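Local structure of uncharacterized protein (Treponema denticola ATCC 35404, 6R9N) at residues H17-L22 against Y38-R43; L49-V54 against D74-S79; I68-I73 against L93-A98; F78-P83 against F146-G151. The protein senses iron(II) and oxygen for bacterial chemotaxis, its di-iron centre holding a stabilised iron-peroxy species. All coordinates share one frame; numbering follows the deposited sequence.

Contact 1: H17-L22 against Y38-R43; sequences HKFIWL and YLIVDR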
loop_
_atom_site.group_PDB
_atom_site.type_symbol
_atom_site.label_atom_id
_atom_site.label_comp_id
_atom_site.label_asym_id
_atom_site.label_seq_id
_atom_site.Cartn_x
_atom_site.Cartn_y
_atom_site.Cartn_z
ATOM N N HIS A 17 -23.229 -11.139 20.890
ATOM C CA HIS A 17 -22.084 -10.532 20.222
ATOM C C HIS A 17 -20.824 -11.320 20.556
ATOM O O HIS A 17 -20.570 -11.603 21.725
ATOM C CB HIS A 17 -21.934 -9.065 20.657
ATOM C CG HIS A 17 -20.803 -8.337 19.996
ATOM N ND1 HIS A 17 -20.960 -7.634 18.821
ATOM C CD2 HIS A 17 -19.511 -8.157 20.370
ATOM C CE1 HIS A 17 -19.811 -7.069 18.488
ATOM N NE2 HIS A 17 -18.917 -7.363 19.414
ATOM N N LYS A 18 -20.043 -11.671 19.535
ATOM C CA LYS A 18 -18.743 -12.301 19.726
ATOM C C LYS A 18 -17.692 -11.592 18.888
ATOM O O LYS A 18 -17.969 -11.132 17.775
ATOM C CB LYS A 18 -18.742 -13.781 19.322
ATOM C CG LYS A 18 -19.548 -14.719 20.204
ATOM C CD LYS A 18 -19.333 -16.153 19.746
ATOM C CE LYS A 18 -20.356 -17.113 20.360
ATOM N NZ LYS A 18 -20.667 -18.231 19.426
ATOM N N PHE A 19 -16.473 -11.549 19.422
ATOM C CA PHE A 19 -15.282 -11.112 18.702
ATOM C C PHE A 19 -14.311 -12.291 18.703
ATOM O O PHE A 19 -13.946 -12.787 19.773
ATOM C CB PHE A 19 -14.658 -9.872 19.363
ATOM C CG PHE A 19 -13.653 -9.140 18.503
ATOM C CD1 PHE A 19 -12.520 -9.778 18.021
ATOM C CD2 PHE A 19 -13.837 -7.796 18.191
ATOM C CE1 PHE A 19 -11.601 -9.094 17.228
ATOM C CE2 PHE A 19 -12.929 -7.106 17.416
ATOM C CZ PHE A 19 -11.811 -7.744 16.935
ATOM N N ILE A 20 -13.896 -12.725 17.508
ATOM C CA ILE A 20 -13.194 -13.987 17.296
ATOM C C ILE A 20 -11.913 -13.734 16.500
ATOM O O ILE A 20 -11.947 -13.088 15.444
ATOM C CB ILE A 20 -14.072 -15.007 16.542
ATOM C CG1 ILE A 20 -15.361 -15.306 17.314
ATOM C CG2 ILE A 20 -13.270 -16.294 16.215
ATOM C CD1 ILE A 20 -16.524 -15.661 16.409
ATOM N N TRP A 21 -10.806 -14.304 16.971
ATOM C CA TRP A 21 -9.578 -14.407 16.193
ATOM C C TRP A 21 -9.602 -15.677 15.336
ATOM O O TRP A 21 -9.786 -16.785 15.861
ATOM C CB TRP A 21 -8.365 -14.400 17.122
ATOM C CG TRP A 21 -7.109 -14.752 16.422
ATOM C CD1 TRP A 21 -6.728 -14.362 15.170
ATOM C CD2 TRP A 21 -6.058 -15.592 16.919
ATOM N NE1 TRP A 21 -5.496 -14.899 14.863
ATOM C CE2 TRP A 21 -5.065 -15.657 15.920
ATOM C CE3 TRP A 21 -5.857 -16.286 18.116
ATOM C CZ2 TRP A 21 -3.888 -16.396 16.081
ATOM C CZ3 TRP A 21 -4.684 -17.011 18.277
ATOM C CH2 TRP A 21 -3.719 -17.063 17.261
ATOM N N LEU A 22 -9.427 -15.496 14.023
ATOM C CA LEU A 22 -9.496 -16.516 12.967
ATOM C C LEU A 22 -10.922 -16.996 12.755
ATOM O O LEU A 22 -11.643 -16.444 11.920
ATOM C CB LEU A 22 -8.563 -17.705 13.257
ATOM C CG LEU A 22 -7.101 -17.282 13.337
ATOM C CD1 LEU A 22 -6.180 -18.480 13.413
ATOM C CD2 LEU A 22 -6.711 -16.360 12.161
ATOM N N TYR A 38 -9.803 -11.603 11.672
ATOM C CA TYR A 38 -10.762 -11.499 12.760
ATOM C C TYR A 38 -12.191 -11.563 12.241
ATOM O O TYR A 38 -12.474 -11.252 11.081
ATOM C CB TYR A 38 -10.541 -10.223 13.565
ATOM C CG TYR A 38 -9.163 -10.152 14.189
ATOM C CD1 TYR A 38 -8.901 -10.724 15.440
ATOM C CD2 TYR A 38 -8.118 -9.511 13.525
ATOM C CE1 TYR A 38 -7.638 -10.647 16.009
ATOM C CE2 TYR A 38 -6.856 -9.428 14.086
ATOM C CZ TYR A 38 -6.620 -9.988 15.317
ATOM O OH TYR A 38 -5.357 -9.880 15.843
ATOM N N LEU A 39 -13.084 -12.025 13.113
ATOM C CA LEU A 39 -14.501 -12.138 12.803
ATOM C C LEU A 39 -15.286 -11.583 13.978
ATOM O O LEU A 39 -14.981 -11.892 15.137
ATOM C CB LEU A 39 -14.902 -13.590 12.526
ATOM C CG LEU A 39 -16.390 -13.898 12.322
ATOM C CD1 LEU A 39 -16.869 -13.349 10.989
ATOM C CD2 LEU A 39 -16.643 -15.415 12.388
ATOM N N ILE A 40 -16.252 -10.725 13.681
ATOM C CA ILE A 40 -17.258 -10.292 14.640
ATOM C C ILE A 40 -18.580 -10.928 14.244
ATOM O O ILE A 40 -18.952 -10.909 13.066
ATOM C CB ILE A 40 -17.360 -8.763 14.699
ATOM C CG1 ILE A 40 -16.057 -8.193 15.260
ATOM C CG2 ILE A 40 -18.557 -8.339 15.538
ATOM C CD1 ILE A 40 -15.814 -6.749 14.892
ATOM N N VAL A 41 -19.260 -11.539 15.214
ATOM C CA VAL A 41 -20.588 -12.108 15.027
ATOM C C VAL A 41 -21.528 -11.347 15.945
ATOM O O VAL A 41 -21.209 -11.128 17.118
ATOM C CB VAL A 41 -20.607 -13.621 15.341
ATOM C CG1 VAL A 41 -22.028 -14.187 15.258
ATOM C CG2 VAL A 41 -19.671 -14.376 14.410
ATOM N N ASP A 42 -22.669 -10.925 15.408
ATOM C CA ASP A 42 -23.607 -10.074 16.140
ATOM C C ASP A 42 -25.010 -10.493 15.722
ATOM O O ASP A 42 -25.378 -10.349 14.549
ATOM C CB ASP A 42 -23.356 -8.588 15.858
ATOM C CG ASP A 42 -24.011 -7.678 16.878
ATOM O OD1 ASP A 42 -25.216 -7.366 16.722
ATOM O OD2 ASP A 42 -23.331 -7.262 17.839
ATOM N N ARG A 43 -25.771 -11.042 16.679
ATOM C CA ARG A 43 -27.099 -11.590 16.410
ATOM C C ARG A 43 -27.085 -12.462 15.158
ATOM O O ARG A 43 -27.947 -12.352 14.284
ATOM C CB ARG A 43 -28.139 -10.474 16.291
ATOM C CG ARG A 43 -28.403 -9.724 17.595
ATOM C CD ARG A 43 -29.502 -10.371 18.444
ATOM N NE ARG A 43 -30.811 -10.337 17.789
ATOM N NH1 ARG A 43 -32.793 -9.358 17.143
ATOM N NH2 ARG A 43 -31.288 -8.152 18.376
#
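CG of His-17 stands anti to its backbone N (chi1 -178°), and so does CG of Asp-42 (chi1 -163°), which brings ring and carboxylate together beyond the last backbone bonds of this strand pair. His-17 ND1 donates to Asp-42 OD2 over 2.6 Å, nearly straight and close to the ring plane, and meets the anti lone pair of that oxygen. An imidazole suits the place because NE2 can serve a second carboxylate, that of Asp-157, while Asp-42 OD1 accepts from the backbone N of Ser-135. CG of Phe-19 is also anti to its backbone N (chi1 -165°), which lays the ring over Ile-40, whose CG1 makes a CH-pi contact. The edge of the same ring, at CE1, meets Tyr-38 CD1 at 3.6 Å, and with Trp-21 the three rings form an aromatic cluster on the face that carries His-17. On the opposite face, with Lys-18, Ile-20 CD1 touches Leu-39 CD2 and Val-41 CG2; these branched apolar side chains pack against one another, and Leu-39 also packs on Ile-64 of helix 57-65. Lys-18 with Val-41 and Ile-20 with Leu-39 are the hydrogen-bonded pairs. This is regular antiparallel pairing within the mixed seven-stranded sheet of a metallo-beta-lactamase-like fold.

Contact 2: L49-V54 against D74-S79; sequences LDPGGV and DTIFFS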
loop_
_atom_site.group_PDB
_atom_site.type_symbol
_atom_site.label_atom_id
_atom_site.label_comp_id
_atom_site.label_asym_id
_atom_site.label_seq_id
_atom_site.Cartn_x
_atom_site.Cartn_y
_atom_site.Cartn_z
ATOM N N LEU A 49 -12.779 -9.027 9.233
ATOM C CA LEU A 49 -11.713 -8.031 9.292
ATOM C C LEU A 49 -10.453 -8.534 8.589
ATOM O O LEU A 49 -9.899 -9.576 8.965
ATOM C CB LEU A 49 -11.383 -7.666 10.738
ATOM C CG LEU A 49 -12.495 -7.158 11.649
ATOM C CD1 LEU A 49 -11.923 -6.479 12.867
ATOM C CD2 LEU A 49 -13.402 -6.210 10.917
ATOM N N ASP A 50 -9.976 -7.750 7.605
ATOM C CA ASP A 50 -8.745 -7.965 6.840
ATOM C C ASP A 50 -8.540 -9.439 6.519
ATOM O O ASP A 50 -7.600 -10.076 7.014
ATOM C CB ASP A 50 -7.540 -7.408 7.596
ATOM C CG ASP A 50 -7.436 -5.901 7.473
ATOM O OD1 ASP A 50 -8.445 -5.272 7.057
ATOM O OD2 ASP A 50 -6.353 -5.341 7.784
ATOM N N PRO A 51 -9.425 -10.020 5.715
ATOM C CA PRO A 51 -9.354 -11.448 5.430
ATOM C C PRO A 51 -8.293 -11.818 4.412
ATOM O O PRO A 51 -8.218 -12.990 4.032
ATOM C CB PRO A 51 -10.755 -11.726 4.875
ATOM C CG PRO A 51 -11.046 -10.471 4.080
ATOM C CD PRO A 51 -10.377 -9.334 4.822
ATOM N N GLY A 52 -7.469 -10.861 3.993
ATOM C CA GLY A 52 -6.653 -11.069 2.816
ATOM C C GLY A 52 -5.688 -12.220 2.964
ATOM O O GLY A 52 -5.295 -12.622 4.058
ATOM N N GLY A 53 -5.275 -12.712 1.803
ATOM C CA GLY A 53 -4.522 -13.936 1.706
ATOM C C GLY A 53 -5.331 -14.910 0.878
ATOM O O GLY A 53 -6.171 -15.647 1.410
ATOM N N VAL A 54 -5.106 -14.895 -0.439
ATOM C CA VAL A 54 -5.751 -15.846 -1.338
ATOM C C VAL A 54 -5.433 -17.288 -0.951
ATOM O O VAL A 54 -6.142 -18.217 -1.365
ATOM C CB VAL A 54 -5.331 -15.560 -2.797
ATOM C CG1 VAL A 54 -3.986 -16.211 -3.099
ATOM C CG2 VAL A 54 -6.382 -16.049 -3.765
ATOM N N ASP A 74 -22.236 -9.822 6.399
ATOM C CA ASP A 74 -22.787 -8.632 5.775
ATOM C C ASP A 74 -21.735 -7.586 5.462
ATOM O O ASP A 74 -21.964 -6.741 4.588
ATOM C CB ASP A 74 -23.834 -7.993 6.689
ATOM C CG ASP A 74 -24.973 -8.938 7.025
ATOM O OD1 ASP A 74 -25.301 -9.802 6.177
ATOM O OD2 ASP A 74 -25.536 -8.815 8.137
ATOM N N THR A 75 -20.605 -7.608 6.163
ATOM C CA THR A 75 -19.614 -6.549 6.062
ATOM C C THR A 75 -18.214 -7.148 6.046
ATOM O O THR A 75 -17.930 -8.097 6.773
ATOM C CB THR A 75 -19.764 -5.565 7.232
ATOM O OG1 THR A 75 -20.999 -4.852 7.092
ATOM C CG2 THR A 75 -18.624 -4.555 7.265
ATOM N N ILE A 76 -17.350 -6.592 5.212
ATOM C CA ILE A 76 -15.939 -6.947 5.167
ATOM C C ILE A 76 -15.152 -5.648 5.285
ATOM O O ILE A 76 -15.375 -4.712 4.511
ATOM C CB ILE A 76 -15.583 -7.690 3.871
ATOM C CG1 ILE A 76 -16.290 -9.040 3.829
ATOM C CG2 ILE A 76 -14.084 -7.862 3.742
ATOM C CD1 ILE A 76 -16.295 -9.664 2.448
ATOM N N PHE A 77 -14.255 -5.583 6.260
ATOM C CA PHE A 77 -13.512 -4.372 6.569
ATOM C C PHE A 77 -12.073 -4.552 6.115
ATOM O O PHE A 77 -11.442 -5.557 6.450
ATOM C CB PHE A 77 -13.573 -4.080 8.061
ATOM C CG PHE A 77 -12.719 -2.921 8.499
ATOM C CD1 PHE A 77 -13.240 -1.630 8.521
ATOM C CD2 PHE A 77 -11.407 -3.125 8.920
ATOM C CE1 PHE A 77 -12.476 -0.570 8.947
ATOM C CE2 PHE A 77 -10.630 -2.070 9.344
ATOM C CZ PHE A 77 -11.158 -0.789 9.355
ATOM N N PHE A 78 -11.570 -3.595 5.340
ATOM C CA PHE A 78 -10.181 -3.561 4.887
ATOM C C PHE A 78 -9.509 -2.375 5.567
ATOM O O PHE A 78 -9.868 -1.219 5.292
ATOM C CB PHE A 78 -10.082 -3.384 3.366
ATOM C CG PHE A 78 -10.456 -4.590 2.562
ATOM C CD1 PHE A 78 -10.799 -5.778 3.155
ATOM C CD2 PHE A 78 -10.438 -4.530 1.187
ATOM C CE1 PHE A 78 -11.132 -6.883 2.391
ATOM C CE2 PHE A 78 -10.769 -5.636 0.416
ATOM C CZ PHE A 78 -11.120 -6.812 1.028
ATOM N N SER A 79 -8.511 -2.647 6.416
ATOM C CA SER A 79 -7.824 -1.543 7.081
ATOM C C SER A 79 -7.149 -0.624 6.059
ATOM O O SER A 79 -7.129 0.601 6.238
ATOM C CB SER A 79 -6.806 -2.073 8.098
ATOM O OG SER A 79 -5.785 -2.835 7.475
#
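A buried parallel strand pairing that passes into a polar grip joins the end of strand 45-49 and the loop after it to strand 73-77, beside the di-iron centre. Leu-49 is bridged in parallel to Phe-77, and Asp-50 N donates to Phe-77 O over 2.9 Å, nearly along the C=O axis. Leu-49 reaches over with one branch, CD2 lying 3.6 Å from Phe-77 CB, and both side chains pack on Phe-164. On the other side of the chain, Pro-51 CD comes to 3.5 Å from Phe-78 CE1, and its CG meets Ile-76 CG2; the compact ring crosses both side chains at about a right angle, and Trp-92 adds to this apolar group.

Asp-50 is the polar centre. Its CG sits beside the backbone N (chi1 -78°), so that both carboxylate oxygens face Ser-79. OD1 accepts from the backbone N of Ser-79 at 2.7 Å, and OD2 accepts from Ser-79 OG at 2.6 Å, each through its syn lone pair. An aspartate suits the place because its two oxygens can serve the backbone and the hydroxyl of one residue together, and serine is small enough to offer both. Because the Ser-79 hydroxyl donates to Asp-50, OG remains able to accept from His-80 ND1. The buried carboxylate is thus a second-shell group linked through serine to an iron-ligating histidine, and its charge probably makes that imidazole more electron-rich.

Contact 3: I68-I73 against L93-A98; sequences ISVDKI and LGITKA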
loop_
_atom_site.group_PDB
_atom_site.type_symbol
_atom_site.label_atom_id
_atom_site.label_comp_id
_atom_site.label_asym_id
_atom_site.label_seq_id
_atom_site.Cartn_x
_atom_site.Cartn_y
_atom_site.Cartn_z
ATOM N N ILE A 68 -20.700 -19.275 12.137
ATOM C CA ILE A 68 -21.702 -18.573 11.353
ATOM C C ILE A 68 -21.632 -19.073 9.921
ATOM O O ILE A 68 -20.570 -19.463 9.436
ATOM C CB ILE A 68 -21.465 -17.045 11.451
ATOM C CG1 ILE A 68 -22.762 -16.273 11.301
ATOM C CG2 ILE A 68 -20.429 -16.567 10.436
ATOM C CD1 ILE A 68 -22.550 -14.800 11.547
ATOM N N SER A 69 -22.766 -19.058 9.241
ATOM C CA SER A 69 -22.767 -19.370 7.821
ATOM C C SER A 69 -22.119 -18.236 7.035
ATOM O O SER A 69 -22.369 -17.051 7.292
ATOM C CB SER A 69 -24.198 -19.607 7.332
ATOM O OG SER A 69 -24.795 -20.708 8.014
ATOM N N VAL A 70 -21.276 -18.608 6.073
ATOM C CA VAL A 70 -20.540 -17.600 5.322
ATOM C C VAL A 70 -21.510 -16.723 4.545
ATOM O O VAL A 70 -21.202 -15.566 4.224
ATOM C CB VAL A 70 -19.507 -18.287 4.403
ATOM C CG1 VAL A 70 -20.146 -18.714 3.092
ATOM C CG2 VAL A 70 -18.332 -17.369 4.145
ATOM N N ASP A 71 -22.688 -17.263 4.241
ATOM C CA ASP A 71 -23.876 -16.556 3.785
ATOM C C ASP A 71 -24.127 -15.248 4.520
ATOM O O ASP A 71 -24.576 -14.267 3.923
ATOM C CB ASP A 71 -25.100 -17.465 3.977
ATOM C CG ASP A 71 -25.656 -17.978 2.681
ATOM O OD1 ASP A 71 -25.267 -17.441 1.625
ATOM O OD2 ASP A 71 -26.490 -18.912 2.717
ATOM N N LYS A 72 -23.914 -15.248 5.834
ATOM C CA LYS A 72 -24.427 -14.194 6.697
ATOM C C LYS A 72 -23.382 -13.149 7.064
ATOM O O LYS A 72 -23.622 -12.338 7.966
ATOM C CB LYS A 72 -25.034 -14.818 7.952
ATOM C CG LYS A 72 -25.917 -16.003 7.623
ATOM C CD LYS A 72 -27.143 -16.051 8.493
ATOM C CE LYS A 72 -27.700 -17.468 8.551
ATOM N NZ LYS A 72 -27.962 -17.904 9.955
ATOM N N ILE A 73 -22.235 -13.149 6.395
ATOM C CA ILE A 73 -21.285 -12.048 6.521
ATOM C C ILE A 73 -21.817 -10.876 5.707
ATOM O O ILE A 73 -21.874 -10.933 4.479
ATOM C CB ILE A 73 -19.879 -12.460 6.071
ATOM C CG1 ILE A 73 -19.306 -13.450 7.099
ATOM C CG2 ILE A 73 -18.988 -11.233 5.939
ATOM C CD1 ILE A 73 -18.146 -14.285 6.606
ATOM N N LEU A 93 -16.045 -12.115 -2.442
ATOM C CA LEU A 93 -17.175 -11.533 -3.165
ATOM C C LEU A 93 -18.051 -12.593 -3.809
ATOM O O LEU A 93 -19.240 -12.340 -4.036
ATOM C CB LEU A 93 -16.685 -10.541 -4.237
ATOM C CG LEU A 93 -16.091 -9.222 -3.730
ATOM C CD1 LEU A 93 -15.819 -8.265 -4.883
ATOM C CD2 LEU A 93 -16.999 -8.570 -2.699
ATOM N N GLY A 94 -17.504 -13.783 -4.069
ATOM C CA GLY A 94 -18.280 -14.816 -4.722
ATOM C C GLY A 94 -19.219 -15.554 -3.795
ATOM O O GLY A 94 -20.272 -16.025 -4.236
ATOM N N ILE A 95 -18.870 -15.678 -2.515
ATOM C CA ILE A 95 -19.677 -16.445 -1.567
ATOM C C ILE A 95 -20.416 -15.576 -0.565
ATOM O O ILE A 95 -21.119 -16.118 0.303
ATOM C CB ILE A 95 -18.830 -17.491 -0.828
ATOM C CG1 ILE A 95 -17.689 -16.820 -0.074
ATOM C CG2 ILE A 95 -18.310 -18.523 -1.801
ATOM C CD1 ILE A 95 -17.035 -17.758 0.890
ATOM N N THR A 96 -20.258 -14.258 -0.621
ATOM C CA THR A 96 -20.991 -13.373 0.268
ATOM C C THR A 96 -21.620 -12.264 -0.556
ATOM O O THR A 96 -21.175 -11.951 -1.664
ATOM C CB THR A 96 -20.094 -12.748 1.355
ATOM O OG1 THR A 96 -19.349 -11.652 0.793
ATOM C CG2 THR A 96 -19.115 -13.762 1.918
ATOM N N LYS A 97 -22.656 -11.657 0.018
ATOM C CA LYS A 97 -23.228 -10.427 -0.500
ATOM C C LYS A 97 -22.794 -9.214 0.309
ATOM O O LYS A 97 -23.503 -8.203 0.318
ATOM C CB LYS A 97 -24.753 -10.526 -0.531
ATOM C CG LYS A 97 -25.336 -11.411 -1.654
ATOM C CD LYS A 97 -24.701 -11.140 -3.023
ATOM C CE LYS A 97 -23.721 -12.252 -3.430
ATOM N NZ LYS A 97 -23.448 -12.292 -4.900
ATOM N N ALA A 98 -21.654 -9.301 0.994
ATOM C CA ALA A 98 -21.215 -8.246 1.898
ATOM C C ALA A 98 -20.804 -6.993 1.136
ATOM O O ALA A 98 -20.346 -7.057 -0.002
ATOM C CB ALA A 98 -20.032 -8.719 2.739
HETATM O O HOH W 1 -23.913 -12.053 2.474
#
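Neither segment is regular over its length: residues 68-73 make a short 3-10 turn at Val-70 and Asp-71, while the last, weakly bonded turn of helix 89-95 passes into a turn at Thr-96 to Ala-98. Within the first, Lys-72 N bonds to Ser-69 O at 2.8 Å. No direct hydrogen bond joins the two backbones, whose closest CA atoms, Asp-71 and Thr-96, are 5.6 Å apart. A water bridges them instead: it donates to Asp-71 O at 2.7 Å and to Ile-73 O, and accepts from Lys-97 N at 2.8 Å, so three backbone groups that do not meet one another are satisfied by one molecule.

Apolar side chains supply the rest of the contact. Val-70 points at the other segment, and its CG2 touches Ile-95 CD1 at 3.5 Å, the two crossing at about a right angle. Ile-95 holds CG1 between its backbone N and carbonyl carbon (chi1 59°), and its long arm reaches Val-70 and also Phe-57. Thr-96 turns its methyl CG2 to Val-70 O at 3.6 Å, while OG1 accepts from Ala-98 N at 3.3 Å and bonds to Trp-92 O. Ala-98 CB lies 3.4 Å from Ile-73 O, a close passage that a lone methyl suits. Thr-96 thus forms an ST turn after helix 89-95, within the beta-alpha-beta crossover from strand 73-77 to the parallel neighbouring strand 99-103.

Contact 4: F78-P83 against F146-G151; sequences FSHQDP and FMHSPG. With FE (Fe (III) ion), chain D; O (oxygen atom), chain F; PER (peroxide ion), chain E.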
loop_
_atom_site.group_PDB
_atom_site.type_symbol
_atom_site.label_atom_id
_atom_site.label_comp_id
_atom_site.label_asym_id
_atom_site.label_seq_id
_atom_site.Cartn_x
_atom_site.Cartn_y
_atom_site.Cartn_z
ATOM N N PHE A 78 -11.570 -3.595 5.340
ATOM C CA PHE A 78 -10.181 -3.561 4.887
ATOM C C PHE A 78 -9.509 -2.375 5.567
ATOM O O PHE A 78 -9.868 -1.219 5.292
ATOM C CB PHE A 78 -10.082 -3.384 3.366
ATOM C CG PHE A 78 -10.456 -4.590 2.562
ATOM C CD1 PHE A 78 -10.799 -5.778 3.155
ATOM C CD2 PHE A 78 -10.438 -4.530 1.187
ATOM C CE1 PHE A 78 -11.132 -6.883 2.391
ATOM C CE2 PHE A 78 -10.769 -5.636 0.416
ATOM C CZ PHE A 78 -11.120 -6.812 1.028
ATOM N N SER A 79 -8.511 -2.647 6.416
ATOM C CA SER A 79 -7.824 -1.543 7.081
ATOM C C SER A 79 -7.149 -0.624 6.059
ATOM O O SER A 79 -7.129 0.601 6.238
ATOM C CB SER A 79 -6.806 -2.073 8.098
ATOM O OG SER A 79 -5.785 -2.835 7.475
ATOM N N HIS A 80 -6.611 -1.182 4.978
ATOM C CA HIS A 80 -5.985 -0.368 3.918
ATOM C C HIS A 80 -5.812 -1.245 2.673
ATOM O O HIS A 80 -6.446 -2.299 2.557
ATOM C CB HIS A 80 -4.665 0.259 4.406
ATOM C CG HIS A 80 -3.623 -0.737 4.820
ATOM N ND1 HIS A 80 -3.824 -1.660 5.828
ATOM C CD2 HIS A 80 -2.359 -0.942 4.370
ATOM C CE1 HIS A 80 -2.727 -2.387 5.982
ATOM N NE2 HIS A 80 -1.828 -1.976 5.105
ATOM N N GLN A 81 -4.931 -0.826 1.763
ATOM C CA GLN A 81 -4.886 -1.343 0.395
ATOM C C GLN A 81 -3.915 -2.498 0.191
ATOM O O GLN A 81 -3.915 -3.094 -0.893
ATOM C CB GLN A 81 -4.512 -0.208 -0.580
ATOM C CG GLN A 81 -2.982 0.041 -0.732
ATOM C CD GLN A 81 -2.392 0.862 0.412
ATOM O OE1 GLN A 81 -3.048 1.073 1.450
ATOM N NE2 GLN A 81 -1.140 1.330 0.233
ATOM N N ASP A 82 -3.107 -2.843 1.193
ATOM C CA ASP A 82 -1.987 -3.751 0.979
ATOM C C ASP A 82 -2.442 -5.156 0.575
ATOM O O ASP A 82 -3.530 -5.603 0.944
ATOM C CB ASP A 82 -1.142 -3.848 2.244
ATOM C CG ASP A 82 -0.215 -2.698 2.388
ATOM O OD1 ASP A 82 -0.257 -1.791 1.522
ATOM O OD2 ASP A 82 0.562 -2.698 3.356
ATOM N N PRO A 83 -1.600 -5.884 -0.168
ATOM C CA PRO A 83 -1.958 -7.261 -0.558
ATOM C C PRO A 83 -2.156 -8.217 0.611
ATOM O O PRO A 83 -3.015 -9.105 0.530
ATOM C CB PRO A 83 -0.768 -7.686 -1.438
ATOM C CG PRO A 83 -0.259 -6.382 -1.998
ATOM C CD PRO A 83 -0.404 -5.400 -0.877
ATOM N N PHE A 146 -1.343 7.211 7.425
ATOM C CA PHE A 146 0.114 7.352 7.389
ATOM C C PHE A 146 0.814 6.497 8.441
ATOM O O PHE A 146 1.950 6.800 8.846
ATOM C CB PHE A 146 0.532 8.821 7.524
ATOM C CG PHE A 146 0.102 9.649 6.369
ATOM C CD1 PHE A 146 0.737 9.523 5.147
ATOM C CD2 PHE A 146 -0.972 10.508 6.478
ATOM C CE1 PHE A 146 0.321 10.270 4.057
ATOM C CE2 PHE A 146 -1.388 11.270 5.380
ATOM C CZ PHE A 146 -0.742 11.148 4.184
ATOM N N MET A 147 0.176 5.394 8.854
ATOM C CA MET A 147 0.792 4.456 9.786
ATOM C C MET A 147 0.561 3.003 9.361
ATOM O O MET A 147 -0.002 2.209 10.108
ATOM C CB MET A 147 0.249 4.672 11.200
ATOM C CG MET A 147 0.678 5.989 11.847
ATOM S SD MET A 147 -0.310 6.504 13.303
ATOM C CE MET A 147 -0.033 5.150 14.450
ATOM N N HIS A 148 0.979 2.614 8.150
ATOM C CA HIS A 148 1.774 3.391 7.190
ATOM C C HIS A 148 0.967 4.023 6.059
ATOM O O HIS A 148 1.375 5.038 5.480
ATOM C CB HIS A 148 2.815 2.480 6.543
ATOM C CG HIS A 148 2.218 1.272 5.881
ATOM N ND1 HIS A 148 1.874 1.239 4.546
ATOM C CD2 HIS A 148 1.874 0.065 6.385
ATOM C CE1 HIS A 148 1.373 0.056 4.251
ATOM N NE2 HIS A 148 1.354 -0.675 5.353
ATOM N N SER A 149 -0.169 3.424 5.729
ATOM C CA SER A 149 -0.824 3.819 4.478
ATOM C C SER A 149 -1.542 5.160 4.648
ATOM O O SER A 149 -2.110 5.425 5.717
ATOM C CB SER A 149 -1.839 2.745 4.052
ATOM O OG SER A 149 -2.769 3.240 3.102
ATOM N N PRO A 150 -1.556 6.000 3.599
ATOM C CA PRO A 150 -2.215 7.313 3.714
ATOM C C PRO A 150 -3.714 7.223 3.949
ATOM O O PRO A 150 -4.304 8.199 4.431
ATOM C CB PRO A 150 -1.913 7.999 2.371
ATOM C CG PRO A 150 -1.579 6.889 1.424
ATOM C CD PRO A 150 -0.963 5.786 2.262
ATOM N N GLY A 151 -4.351 6.111 3.575
ATOM C CA GLY A 151 -5.742 5.844 3.911
ATOM C C GLY A 151 -5.880 4.513 4.635
ATOM O O GLY A 151 -6.018 3.464 3.998
HETATM FE FE FE D . 0.444 -2.670 5.371
HETATM O O O F . -0.512 -4.522 5.433
HETATM O O1 PER E . 2.219 -4.851 6.666
HETATM O O2 PER E . 2.475 -3.669 5.786
#
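Metal bonds carry this contact: one iron(III) joins the loop after strand 73-77 to the loop after strand 138-143. His-80 NE2 binds it at 2.4 Å, Asp-82 OD2 at 2.0 Å and His-148 NE2 at 2.2 Å. Peroxide O2 and the single oxygen also bind this iron, with Asp-167 completing the shell. Neutral imidazole nitrogens and anionic carboxylate oxygens are good ligands for iron(III), the carboxylates also offsetting its charge. Both histidines hold CG between backbone N and carbonyl carbon (chi1 60° and 56°), and their rings stand almost perpendicular, planes at 87°. Asp-82 meets His-148 tip to tip, both bound to the iron rather than to each other.

Hydrogen bonds fix the surroundings. His-80 ND1 donates to Ser-79 OG at 2.8 Å, near the ring plane, which sets the ring's rotation. Ser-149 OG donates to a lone pair of Gln-81 OE1 at 2.7 Å; the amide suits its place because NE2 can donate to Asp-82 OD1 of the second subunit, and Gln-81 NE2 of the second subunit donates to Asp-82 OD1 here.

Packing is slighter, as where Ser-149 CB lies 3.7 Å from His-80 CD2. With one carboxylate oxygen on iron and the other held across the dimer interface, Asp-82 ties the metal site to subunit pairing, and its charge probably helps stabilise the ferric state.

Contacts 1 and 2 share the seven-stranded sheet: Tyr-38 O lies 2.9 Å from Leu-49 N, a probable hydrogen bond, and their centres are 13 Å apart. Contact 3 lies at the start of strand 73-77, whose other end carries contact 2, and touches contact 2 where Ala-98 CB packs 3.3 Å from Asp-74 O. Contact 1 also reaches contact 3, through Val-41 and Ile-68. Contacts 2 and 4 share Phe-78 and Ser-79. Strand 73-77 leads from contact 3 through contact 2 to the iron site. Contact 2 is second shell, the Asp-50 side chain about 7 Å from an iron; the Tyr-38 side chain of contact 1 is about 11 Å from one. Contact 3, centred about 24 Å from the centre of contact 4, is remote structural packing.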